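Local structure of carbonic anhydrase (Neosartorya fumigata, 7COI) at residues V108-E113 with R163-K168; V146-D151 with D194-P199; I198-L203 with E225-E230. The protein probably catalyses the reversible hydration of carbon dioxide to hydrogencarbonate and a proton, as a beta-class carbonic anhydrase with one zinc ion per subunit. One frame throughout, in Å; residues are numbered along the deposited sequence.

Overall arrangement
From the N terminus, interaction 1 opens on the loop between helix 102-106 and strand 114-119 and closes at 163-168, where helix 152-164 turns into strand 169-175; the loop it closes holds strands 114-119 and 137-142. Inside that loop lies 146-151, the first half of interaction 2, whose partner 194-199 comes after interaction 1 has closed, so the two cross. Interaction 3 continues along the same helix 193-206, shares I198 and P199 with interaction 2, and reaches helix 216-236. Centres of interactions 2 and 3 are 9 Å apart, and V146 touches L200 and N227; interaction 1 lies beyond the chain's centre from interaction 3.

Interaction 1: V108-E113 with R163-K168; sequences VGQHPE and RHLRVK. With ACT (acetate ion), chain G.
E113 and K168 meet through both backbone and side chains. The backbone part is a hydrogen bond from K168 N to E113 O of 2.9 Å. The two side chains run side by side in the same direction, E113 OE1 lying 3.7 Å from K168 CD; the bend at chi4 (55°) turns K168 NZ toward the carboxylate but leaves a long salt bridge, 3.8 Å from E113 OE1. K80 of the second subunit adds a weak, long ion pair to E113 OE2.

One water donates to P112 O at 2.7 Å and to L165 O, linking two acceptors that cannot pair by themselves.

The apolar part centres on L165, whose CD1 touches P112 CG at 3.9 Å and also packs on the amide of Q110, the two side chains crossing at about a right angle. Separately, V167 makes van der Waals contacts with two carbonyls, CG1 on P112 O and CB on E113 O. Q110 NE2 gives a 3.0 Å hydrogen bond to O of an acetate ion, probably from the crystallisation liquor, which G179 N of the second subunit also holds, while Q110 OE1 bonds to S122 OG of that subunit.

This is structural packing away from the zinc. R166, with positive phi, is where the chain leaves helix 152-164. The segments run 20° apart, E113 and V167 CA atoms 4.3 Å from each other, and lead into adjacent parallel strands 114-119 and 169-175 of the alpha/beta sheet; Q110, P112 and L165 all pack on F138 of strand 137-142.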
loop_
_atom_site.group_PDB
_atom_site.type_symbol
_atom_site.label_atom_id
_atom_site.label_comp_id
_atom_site.label_asym_id
_atom_site.label_seq_id
_atom_site.Cartn_x
_atom_site.Cartn_y
_atom_site.Cartn_z
ATOM N N VAL A 108 13.666 -1.439 -30.220
ATOM C CA VAL A 108 13.400 -0.021 -30.611
ATOM C C VAL A 108 12.179 0.469 -29.844
ATOM O O VAL A 108 12.116 1.656 -29.561
ATOM C CB VAL A 108 13.231 0.126 -32.134
ATOM C CG1 VAL A 108 12.843 1.548 -32.523
ATOM C CG2 VAL A 108 14.475 -0.319 -32.875
ATOM N N GLY A 109 11.220 -0.399 -29.553
ATOM C CA GLY A 109 10.097 -0.025 -28.667
ATOM C C GLY A 109 9.036 -1.092 -28.666
ATOM O O GLY A 109 8.844 -1.739 -29.724
ATOM N N GLN A 110 8.398 -1.318 -27.521
ATOM C CA GLN A 110 7.286 -2.281 -27.444
ATOM C C GLN A 110 5.983 -1.602 -27.874
ATOM O O GLN A 110 5.812 -0.406 -27.570
ATOM C CB GLN A 110 7.161 -2.844 -26.020
ATOM C CG GLN A 110 6.650 -1.819 -25.014
ATOM C CD GLN A 110 6.548 -2.382 -23.617
ATOM O OE1 GLN A 110 6.022 -3.486 -23.422
ATOM N NE2 GLN A 110 6.949 -1.563 -22.658
ATOM N N HIS A 111 5.085 -2.368 -28.468
ATOM C CA HIS A 111 3.729 -1.935 -28.891
ATOM C C HIS A 111 2.735 -3.046 -28.616
ATOM O O HIS A 111 1.989 -3.451 -29.495
ATOM C CB HIS A 111 3.791 -1.541 -30.389
ATOM C CG HIS A 111 4.623 -0.331 -30.607
ATOM N ND1 HIS A 111 5.957 -0.414 -30.967
ATOM C CD2 HIS A 111 4.352 0.989 -30.479
ATOM C CE1 HIS A 111 6.467 0.806 -31.066
ATOM N NE2 HIS A 111 5.506 1.681 -30.780
ATOM N N PRO A 112 2.639 -3.593 -27.381
ATOM C CA PRO A 112 1.670 -4.642 -27.127
ATOM C C PRO A 112 0.261 -4.056 -27.195
ATOM O O PRO A 112 0.067 -2.930 -26.771
ATOM C CB PRO A 112 2.000 -5.068 -25.680
ATOM C CG PRO A 112 2.569 -3.850 -25.082
ATOM C CD PRO A 112 3.383 -3.203 -26.184
ATOM N N GLU A 113 -0.691 -4.857 -27.614
ATOM C CA GLU A 113 -2.111 -4.433 -27.685
ATOM C C GLU A 113 -2.896 -4.990 -26.497
ATOM O O GLU A 113 -4.110 -4.680 -26.388
ATOM C CB GLU A 113 -2.693 -4.941 -29.005
ATOM C CG GLU A 113 -1.952 -4.428 -30.207
ATOM C CD GLU A 113 -2.722 -4.488 -31.530
ATOM O OE1 GLU A 113 -3.983 -4.688 -31.529
ATOM O OE2 GLU A 113 -2.065 -4.310 -32.558
ATOM N N ARG A 163 -2.604 4.373 -20.593
ATOM C CA ARG A 163 -2.339 5.761 -21.026
ATOM C C ARG A 163 -1.121 5.794 -21.947
ATOM O O ARG A 163 -1.178 6.502 -22.975
ATOM C CB ARG A 163 -2.145 6.710 -19.847
ATOM C CG ARG A 163 -1.874 8.161 -20.250
ATOM C CD ARG A 163 -1.870 9.125 -19.078
ATOM N NE ARG A 163 -3.117 9.087 -18.320
ATOM C CZ ARG A 163 -4.268 9.680 -18.713
ATOM N NH1 ARG A 163 -4.337 10.322 -19.873
ATOM N NH2 ARG A 163 -5.362 9.610 -17.974
ATOM N N HIS A 164 -0.036 5.099 -21.597
ATOM C CA HIS A 164 1.271 5.267 -22.263
ATOM C C HIS A 164 1.402 4.274 -23.431
ATOM O O HIS A 164 1.714 4.720 -24.522
ATOM C CB HIS A 164 2.385 5.242 -21.237
ATOM C CG HIS A 164 2.273 6.388 -20.299
ATOM N ND1 HIS A 164 2.485 7.683 -20.715
ATOM C CD2 HIS A 164 1.914 6.461 -18.999
ATOM C CE1 HIS A 164 2.308 8.504 -19.686
ATOM N NE2 HIS A 164 1.955 7.769 -18.617
ATOM N N LEU A 165 1.102 2.989 -23.263
ATOM C CA LEU A 165 1.210 2.031 -24.384
ATOM C C LEU A 165 -0.098 2.001 -25.190
ATOM O O LEU A 165 -0.075 1.434 -26.292
ATOM C CB LEU A 165 1.561 0.645 -23.817
ATOM C CG LEU A 165 2.910 0.569 -23.094
ATOM C CD1 LEU A 165 3.158 -0.853 -22.585
ATOM C CD2 LEU A 165 4.063 1.035 -23.984
ATOM N N ARG A 166 -1.200 2.520 -24.663
ATOM C CA ARG A 166 -2.522 2.533 -25.344
ATOM C C ARG A 166 -2.915 1.126 -25.786
ATOM O O ARG A 166 -3.333 0.909 -26.964
ATOM C CB ARG A 166 -2.501 3.543 -26.495
ATOM C CG ARG A 166 -2.333 4.982 -26.033
ATOM C CD ARG A 166 -2.228 5.991 -27.181
ATOM N NE ARG A 166 -3.387 5.936 -28.056
ATOM C CZ ARG A 166 -4.556 6.547 -27.835
ATOM N NH1 ARG A 166 -4.727 7.288 -26.751
ATOM N NH2 ARG A 166 -5.544 6.410 -28.711
ATOM N N VAL A 167 -2.865 0.166 -24.870
ATOM C CA VAL A 167 -3.351 -1.195 -25.181
ATOM C C VAL A 167 -4.814 -1.107 -25.604
ATOM O O VAL A 167 -5.546 -0.209 -25.126
ATOM C CB VAL A 167 -3.159 -2.142 -23.972
ATOM C CG1 VAL A 167 -1.688 -2.336 -23.656
ATOM C CG2 VAL A 167 -3.892 -1.658 -22.732
ATOM N N LYS A 168 -5.251 -2.050 -26.411
ATOM C CA LYS A 168 -6.657 -2.112 -26.886
ATOM C C LYS A 168 -7.474 -3.033 -25.997
ATOM O O LYS A 168 -8.726 -2.940 -26.025
ATOM C CB LYS A 168 -6.668 -2.597 -28.338
ATOM C CG LYS A 168 -6.020 -1.652 -29.335
ATOM C CD LYS A 168 -6.337 -1.989 -30.783
ATOM C CE LYS A 168 -5.700 -1.013 -31.749
ATOM N NZ LYS A 168 -4.242 -0.926 -31.516
HETATM C C ACT G . 8.258 -0.901 -18.856
HETATM O O ACT G . 7.469 -1.247 -19.694
HETATM O OXT ACT G . 9.649 -1.220 -19.091
HETATM C CH3 ACT G . 7.876 -0.203 -17.579
HETATM O O HOH W 1 1.123 -0.588 -27.436
#

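Interaction 2: V146-D151 with D194-P199; sequences VIHPAD and DPWLIP
H148 and P199 are the nearest residues by backbone, their CA atoms 7.3 Å apart, where a type I turn from H148 to D151 faces one flank of helix 193-206. The turn leads into helix 152-164 of the beta-carbonic anhydrase fold, with D151 as N-cap: its OD1 accepts from S153 N and its OD2 bonds to S154 OG.

The H148 imidazole carries the contact. Its NE2 donates to W196 O over 2.8 Å, the acceptor lying only 14° out of the ring plane; the N-H...O angle of 131° shows a bent bond. The same ring turns its CD2-NE2 edge onto the six-membered ring of W196, an edge-to-face pair with centroids 4.4 Å apart and planes at 51°, well short of perpendicular. P199 CG covers one face of the imidazole, so pyrrolidine, indole and carbonyl together fix its rotation.

W196 CG is set anti to the backbone N, and the indole extends from there to the loop. V146 CB sits 4.1 Å from CZ2 of this indole, and D151 OD2 comes to its edge at CH2, carboxylate and ring planes nearly perpendicular. The indole NE1 is satisfied by I143 O.

The V146 side chain is about 9 Å from the zinc ion, so the contact lies near the metal site but supplies none of its ligands. Neighbouring copies close around it: H148 packs on A150 of the third subunit, and W196 on A156 of the second. V146 CG1 meets P199 CG at 3.8 Å, the two side chains crossing at about a right angle.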
loop_
_atom_site.group_PDB
_atom_site.type_symbol
_atom_site.label_atom_id
_atom_site.label_comp_id
_atom_site.label_asym_id
_atom_site.label_seq_id
_atom_site.Cartn_x
_atom_site.Cartn_y
_atom_site.Cartn_z
ATOM N N VAL A 146 -5.753 -10.508 -7.950
ATOM C CA VAL A 146 -6.651 -9.642 -7.137
ATOM C C VAL A 146 -6.391 -8.188 -7.509
ATOM O O VAL A 146 -5.227 -7.769 -7.584
ATOM C CB VAL A 146 -6.463 -9.881 -5.628
ATOM C CG1 VAL A 146 -7.260 -8.897 -4.781
ATOM C CG2 VAL A 146 -6.839 -11.293 -5.268
ATOM N N ILE A 147 -7.461 -7.441 -7.760
ATOM C CA ILE A 147 -7.390 -5.973 -7.965
ATOM C C ILE A 147 -7.885 -5.285 -6.709
ATOM O O ILE A 147 -9.114 -5.161 -6.530
ATOM C CB ILE A 147 -8.162 -5.511 -9.214
ATOM C CG1 ILE A 147 -7.813 -6.369 -10.433
ATOM C CG2 ILE A 147 -7.936 -4.032 -9.457
ATOM C CD1 ILE A 147 -7.741 -5.623 -11.727
ATOM N N HIS A 148 -6.962 -4.842 -5.856
ATOM C CA HIS A 148 -7.273 -3.909 -4.754
ATOM C C HIS A 148 -7.379 -2.546 -5.402
ATOM O O HIS A 148 -6.437 -2.132 -6.061
ATOM C CB HIS A 148 -6.169 -3.893 -3.695
ATOM C CG HIS A 148 -6.044 -5.163 -2.932
ATOM N ND1 HIS A 148 -6.603 -5.318 -1.691
ATOM C CD2 HIS A 148 -5.359 -6.300 -3.199
ATOM C CE1 HIS A 148 -6.286 -6.527 -1.246
ATOM N NE2 HIS A 148 -5.536 -7.135 -2.134
ATOM N N PRO A 149 -8.501 -1.821 -5.232
ATOM C CA PRO A 149 -8.681 -0.537 -5.905
ATOM C C PRO A 149 -7.514 0.441 -5.740
ATOM O O PRO A 149 -7.153 1.053 -6.714
ATOM C CB PRO A 149 -9.936 0.028 -5.216
ATOM C CG PRO A 149 -10.723 -1.198 -4.817
ATOM C CD PRO A 149 -9.670 -2.210 -4.413
ATOM N N ALA A 150 -6.952 0.551 -4.549
ATOM C CA ALA A 150 -5.892 1.543 -4.262
ATOM C C ALA A 150 -4.492 0.912 -4.223
ATOM O O ALA A 150 -3.560 1.605 -3.783
ATOM C CB ALA A 150 -6.217 2.230 -2.966
ATOM N N ASP A 151 -4.331 -0.302 -4.746
ATOM C CA ASP A 151 -3.001 -0.961 -4.861
ATOM C C ASP A 151 -2.159 -0.208 -5.886
ATOM O O ASP A 151 -2.547 -0.137 -7.077
ATOM C CB ASP A 151 -3.173 -2.429 -5.224
ATOM C CG ASP A 151 -1.888 -3.135 -5.607
ATOM O OD1 ASP A 151 -0.834 -2.782 -5.044
ATOM O OD2 ASP A 151 -1.966 -3.977 -6.487
ATOM N N ASP A 194 -2.983 -12.463 4.644
ATOM C CA ASP A 194 -4.345 -12.184 5.158
ATOM C C ASP A 194 -4.874 -10.868 4.602
ATOM O O ASP A 194 -5.963 -10.845 4.041
ATOM C CB ASP A 194 -4.397 -12.194 6.679
ATOM C CG ASP A 194 -4.249 -13.582 7.293
ATOM O OD1 ASP A 194 -4.110 -14.553 6.549
ATOM O OD2 ASP A 194 -4.270 -13.666 8.538
ATOM N N PRO A 195 -4.194 -9.709 4.741
ATOM C CA PRO A 195 -4.727 -8.482 4.154
ATOM C C PRO A 195 -4.861 -8.585 2.634
ATOM O O PRO A 195 -5.816 -8.017 2.065
ATOM C CB PRO A 195 -3.773 -7.366 4.628
ATOM C CG PRO A 195 -2.514 -8.105 5.079
ATOM C CD PRO A 195 -2.987 -9.466 5.546
ATOM N N TRP A 196 -3.902 -9.227 1.993
ATOM C CA TRP A 196 -3.900 -9.366 0.527
ATOM C C TRP A 196 -5.203 -10.060 0.080
ATOM O O TRP A 196 -5.785 -9.661 -0.958
ATOM C CB TRP A 196 -2.660 -10.117 0.024
ATOM C CG TRP A 196 -2.736 -10.209 -1.469
ATOM C CD1 TRP A 196 -3.151 -11.272 -2.228
ATOM C CD2 TRP A 196 -2.485 -9.130 -2.379
ATOM N NE1 TRP A 196 -3.142 -10.928 -3.537
ATOM C CE2 TRP A 196 -2.793 -9.609 -3.665
ATOM C CE3 TRP A 196 -2.072 -7.805 -2.225
ATOM C CZ2 TRP A 196 -2.636 -8.832 -4.808
ATOM C CZ3 TRP A 196 -1.959 -7.013 -3.356
ATOM C CH2 TRP A 196 -2.235 -7.532 -4.623
ATOM N N LEU A 197 -5.630 -11.072 0.829
ATOM C CA LEU A 197 -6.770 -11.936 0.424
ATOM C C LEU A 197 -8.110 -11.355 0.852
ATOM O O LEU A 197 -9.131 -11.959 0.496
ATOM C CB LEU A 197 -6.563 -13.341 1.010
ATOM C CG LEU A 197 -5.367 -14.079 0.403
ATOM C CD1 LEU A 197 -5.133 -15.380 1.148
ATOM C CD2 LEU A 197 -5.526 -14.308 -1.086
ATOM N N ILE A 198 -8.149 -10.216 1.528
ATOM C CA ILE A 198 -9.434 -9.677 2.060
ATOM C C ILE A 198 -10.483 -9.592 0.942
ATOM O O ILE A 198 -11.649 -9.934 1.208
ATOM C CB ILE A 198 -9.230 -8.332 2.776
ATOM C CG1 ILE A 198 -8.609 -8.526 4.147
ATOM C CG2 ILE A 198 -10.558 -7.593 2.878
ATOM C CD1 ILE A 198 -8.085 -7.220 4.761
ATOM N N PRO A 199 -10.194 -9.078 -0.279
ATOM C CA PRO A 199 -11.226 -8.972 -1.315
ATOM C C PRO A 199 -11.923 -10.292 -1.656
ATOM O O PRO A 199 -13.121 -10.277 -1.945
ATOM C CB PRO A 199 -10.465 -8.425 -2.529
ATOM C CG PRO A 199 -9.346 -7.596 -1.903
ATOM C CD PRO A 199 -8.931 -8.439 -0.715
#

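Interaction 3: I198-L203 with E225-E230; sequences IPLRQL and ELNVKE
L200 and L203 of helix 193-206 pack against N227 of helix 216-236, where the local helix axes come within 10.1 Å at 111°. The close part lies on the N227 side. L200 CD2 approaches the carboxamide carbon N227 CG at 3.4 Å and is almost as near to CB and OD1, so a methyl group rests against the amide. N227 presents that group with its CG anti to the backbone N (chi1 -177°); ND2 makes a weak hydrogen bond to A144 O.

L203 brings its CD1 to the backbone of the other helix, 3.6 Å from N227 CA and close to L226 O. This one leucine has the largest share of the buried surface.

Toward L226 and E230, both partly exposed, the fit is looser. L203 CD1 is 4.4 Å from L226 CB, and reaches E230 CB only at 4.0 Å. The E230 chain bends at chi2 (63°), and its OE1 makes no more than a loose approach to L203 CD2. All these contacts are van der Waals in kind, without a polar bond from one helix to the other.

The tight side is also the one near the metal site: the N227 side chain is about 8 Å from the zinc ion, and that of L200 about 6 Å from the side chain of C178. The contact is thus a crossing of two helices of the alpha/beta beta-class carbonic anhydrase fold, packed beside the zinc site formed by C119, H175 and C178.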
loop_
_atom_site.group_PDB
_atom_site.type_symbol
_atom_site.label_atom_id
_atom_site.label_comp_id
_atom_site.label_asym_id
_atom_site.label_seq_id
_atom_site.Cartn_x
_atom_site.Cartn_y
_atom_site.Cartn_z
ATOM N N ILE A 198 -8.149 -10.216 1.528
ATOM C CA ILE A 198 -9.434 -9.677 2.060
ATOM C C ILE A 198 -10.483 -9.592 0.942
ATOM O O ILE A 198 -11.649 -9.934 1.208
ATOM C CB ILE A 198 -9.230 -8.332 2.776
ATOM C CG1 ILE A 198 -8.609 -8.526 4.147
ATOM C CG2 ILE A 198 -10.558 -7.593 2.878
ATOM C CD1 ILE A 198 -8.085 -7.220 4.761
ATOM N N PRO A 199 -10.194 -9.078 -0.279
ATOM C CA PRO A 199 -11.226 -8.972 -1.315
ATOM C C PRO A 199 -11.923 -10.292 -1.656
ATOM O O PRO A 199 -13.121 -10.277 -1.945
ATOM C CB PRO A 199 -10.465 -8.425 -2.529
ATOM C CG PRO A 199 -9.346 -7.596 -1.903
ATOM C CD PRO A 199 -8.931 -8.439 -0.715
ATOM N N LEU A 200 -11.168 -11.390 -1.603
ATOM C CA LEU A 200 -11.703 -12.743 -1.831
ATOM C C LEU A 200 -12.609 -13.125 -0.658
ATOM O O LEU A 200 -13.675 -13.685 -0.927
ATOM C CB LEU A 200 -10.551 -13.712 -2.020
ATOM C CG LEU A 200 -9.834 -13.612 -3.360
ATOM C CD1 LEU A 200 -8.523 -14.363 -3.315
ATOM C CD2 LEU A 200 -10.709 -14.188 -4.455
ATOM N N ARG A 201 -12.230 -12.811 0.585
ATOM C CA ARG A 201 -13.109 -13.095 1.760
ATOM C C ARG A 201 -14.350 -12.205 1.727
ATOM O O ARG A 201 -15.413 -12.667 2.172
ATOM C CB ARG A 201 -12.345 -12.991 3.067
ATOM C CG ARG A 201 -11.286 -14.047 3.249
ATOM C CD ARG A 201 -10.648 -13.903 4.599
ATOM N NE ARG A 201 -9.588 -14.874 4.675
ATOM C CZ ARG A 201 -9.754 -16.119 5.064
ATOM N NH1 ARG A 201 -10.947 -16.513 5.495
ATOM N NH2 ARG A 201 -8.720 -16.941 5.062
ATOM N N GLN A 202 -14.269 -10.997 1.158
ATOM C CA GLN A 202 -15.464 -10.135 1.035
ATOM C C GLN A 202 -16.462 -10.818 0.073
ATOM O O GLN A 202 -17.695 -10.823 0.366
ATOM C CB GLN A 202 -15.078 -8.747 0.536
ATOM C CG GLN A 202 -14.223 -7.977 1.551
ATOM C CD GLN A 202 -13.796 -6.647 0.991
ATOM O OE1 GLN A 202 -13.401 -6.538 -0.167
ATOM N NE2 GLN A 202 -13.906 -5.620 1.806
ATOM N N LEU A 203 -15.954 -11.358 -1.041
ATOM C CA LEU A 203 -16.788 -12.099 -2.016
ATOM C C LEU A 203 -17.336 -13.363 -1.355
ATOM O O LEU A 203 -18.536 -13.663 -1.571
ATOM C CB LEU A 203 -15.966 -12.428 -3.268
ATOM C CG LEU A 203 -15.668 -11.247 -4.166
ATOM C CD1 LEU A 203 -14.617 -11.629 -5.200
ATOM C CD2 LEU A 203 -16.951 -10.747 -4.832
ATOM N N GLU A 225 -14.123 -17.226 -10.420
ATOM C CA GLU A 225 -14.954 -16.479 -11.409
ATOM C C GLU A 225 -15.464 -15.178 -10.793
ATOM O O GLU A 225 -15.427 -14.158 -11.485
ATOM C CB GLU A 225 -16.165 -17.301 -11.862
ATOM C CG GLU A 225 -15.760 -18.566 -12.576
ATOM C CD GLU A 225 -16.901 -19.505 -12.922
ATOM O OE1 GLU A 225 -17.948 -19.425 -12.258
ATOM O OE2 GLU A 225 -16.715 -20.340 -13.823
ATOM N N LEU A 226 -15.993 -15.234 -9.568
ATOM C CA LEU A 226 -16.524 -14.033 -8.878
ATOM C C LEU A 226 -15.384 -13.021 -8.707
ATOM O O LEU A 226 -15.616 -11.826 -8.900
ATOM C CB LEU A 226 -17.135 -14.433 -7.537
ATOM C CG LEU A 226 -18.464 -15.193 -7.617
ATOM C CD1 LEU A 226 -18.768 -15.720 -6.247
ATOM C CD2 LEU A 226 -19.574 -14.303 -8.156
ATOM N N ASN A 227 -14.171 -13.505 -8.458
ATOM C CA ASN A 227 -12.969 -12.638 -8.284
ATOM C C ASN A 227 -12.620 -11.955 -9.602
ATOM O O ASN A 227 -12.279 -10.734 -9.599
ATOM C CB ASN A 227 -11.820 -13.452 -7.705
ATOM C CG ASN A 227 -10.600 -12.602 -7.455
ATOM O OD1 ASN A 227 -10.727 -11.535 -6.856
ATOM N ND2 ASN A 227 -9.449 -13.057 -7.956
ATOM N N VAL A 228 -12.673 -12.681 -10.729
ATOM C CA VAL A 228 -12.383 -12.074 -12.053
ATOM C C VAL A 228 -13.444 -11.002 -12.301
ATOM O O VAL A 228 -13.100 -9.909 -12.724
ATOM C CB VAL A 228 -12.350 -13.131 -13.179
ATOM C CG1 VAL A 228 -12.333 -12.471 -14.545
ATOM C CG2 VAL A 228 -11.158 -14.089 -13.013
ATOM N N LYS A 229 -14.706 -11.297 -12.041
ATOM C CA LYS A 229 -15.788 -10.315 -12.355
ATOM C C LYS A 229 -15.638 -9.064 -11.483
ATOM O O LYS A 229 -15.815 -7.957 -11.979
ATOM C CB LYS A 229 -17.138 -11.005 -12.189
ATOM C CG LYS A 229 -17.470 -11.973 -13.309
ATOM C CD LYS A 229 -18.637 -12.886 -12.957
ATOM C CE LYS A 229 -18.951 -13.905 -14.034
ATOM N NZ LYS A 229 -19.916 -14.926 -13.564
ATOM N N GLU A 230 -15.332 -9.229 -10.205
ATOM C CA GLU A 230 -15.121 -8.119 -9.253
ATOM C C GLU A 230 -13.889 -7.326 -9.692
ATOM O O GLU A 230 -13.919 -6.066 -9.607
ATOM C CB GLU A 230 -14.996 -8.645 -7.819
ATOM C CG GLU A 230 -15.124 -7.536 -6.779
ATOM C CD GLU A 230 -16.482 -6.830 -6.766
ATOM O OE1 GLU A 230 -17.467 -7.452 -7.252
ATOM O OE2 GLU A 230 -16.542 -5.667 -6.274
#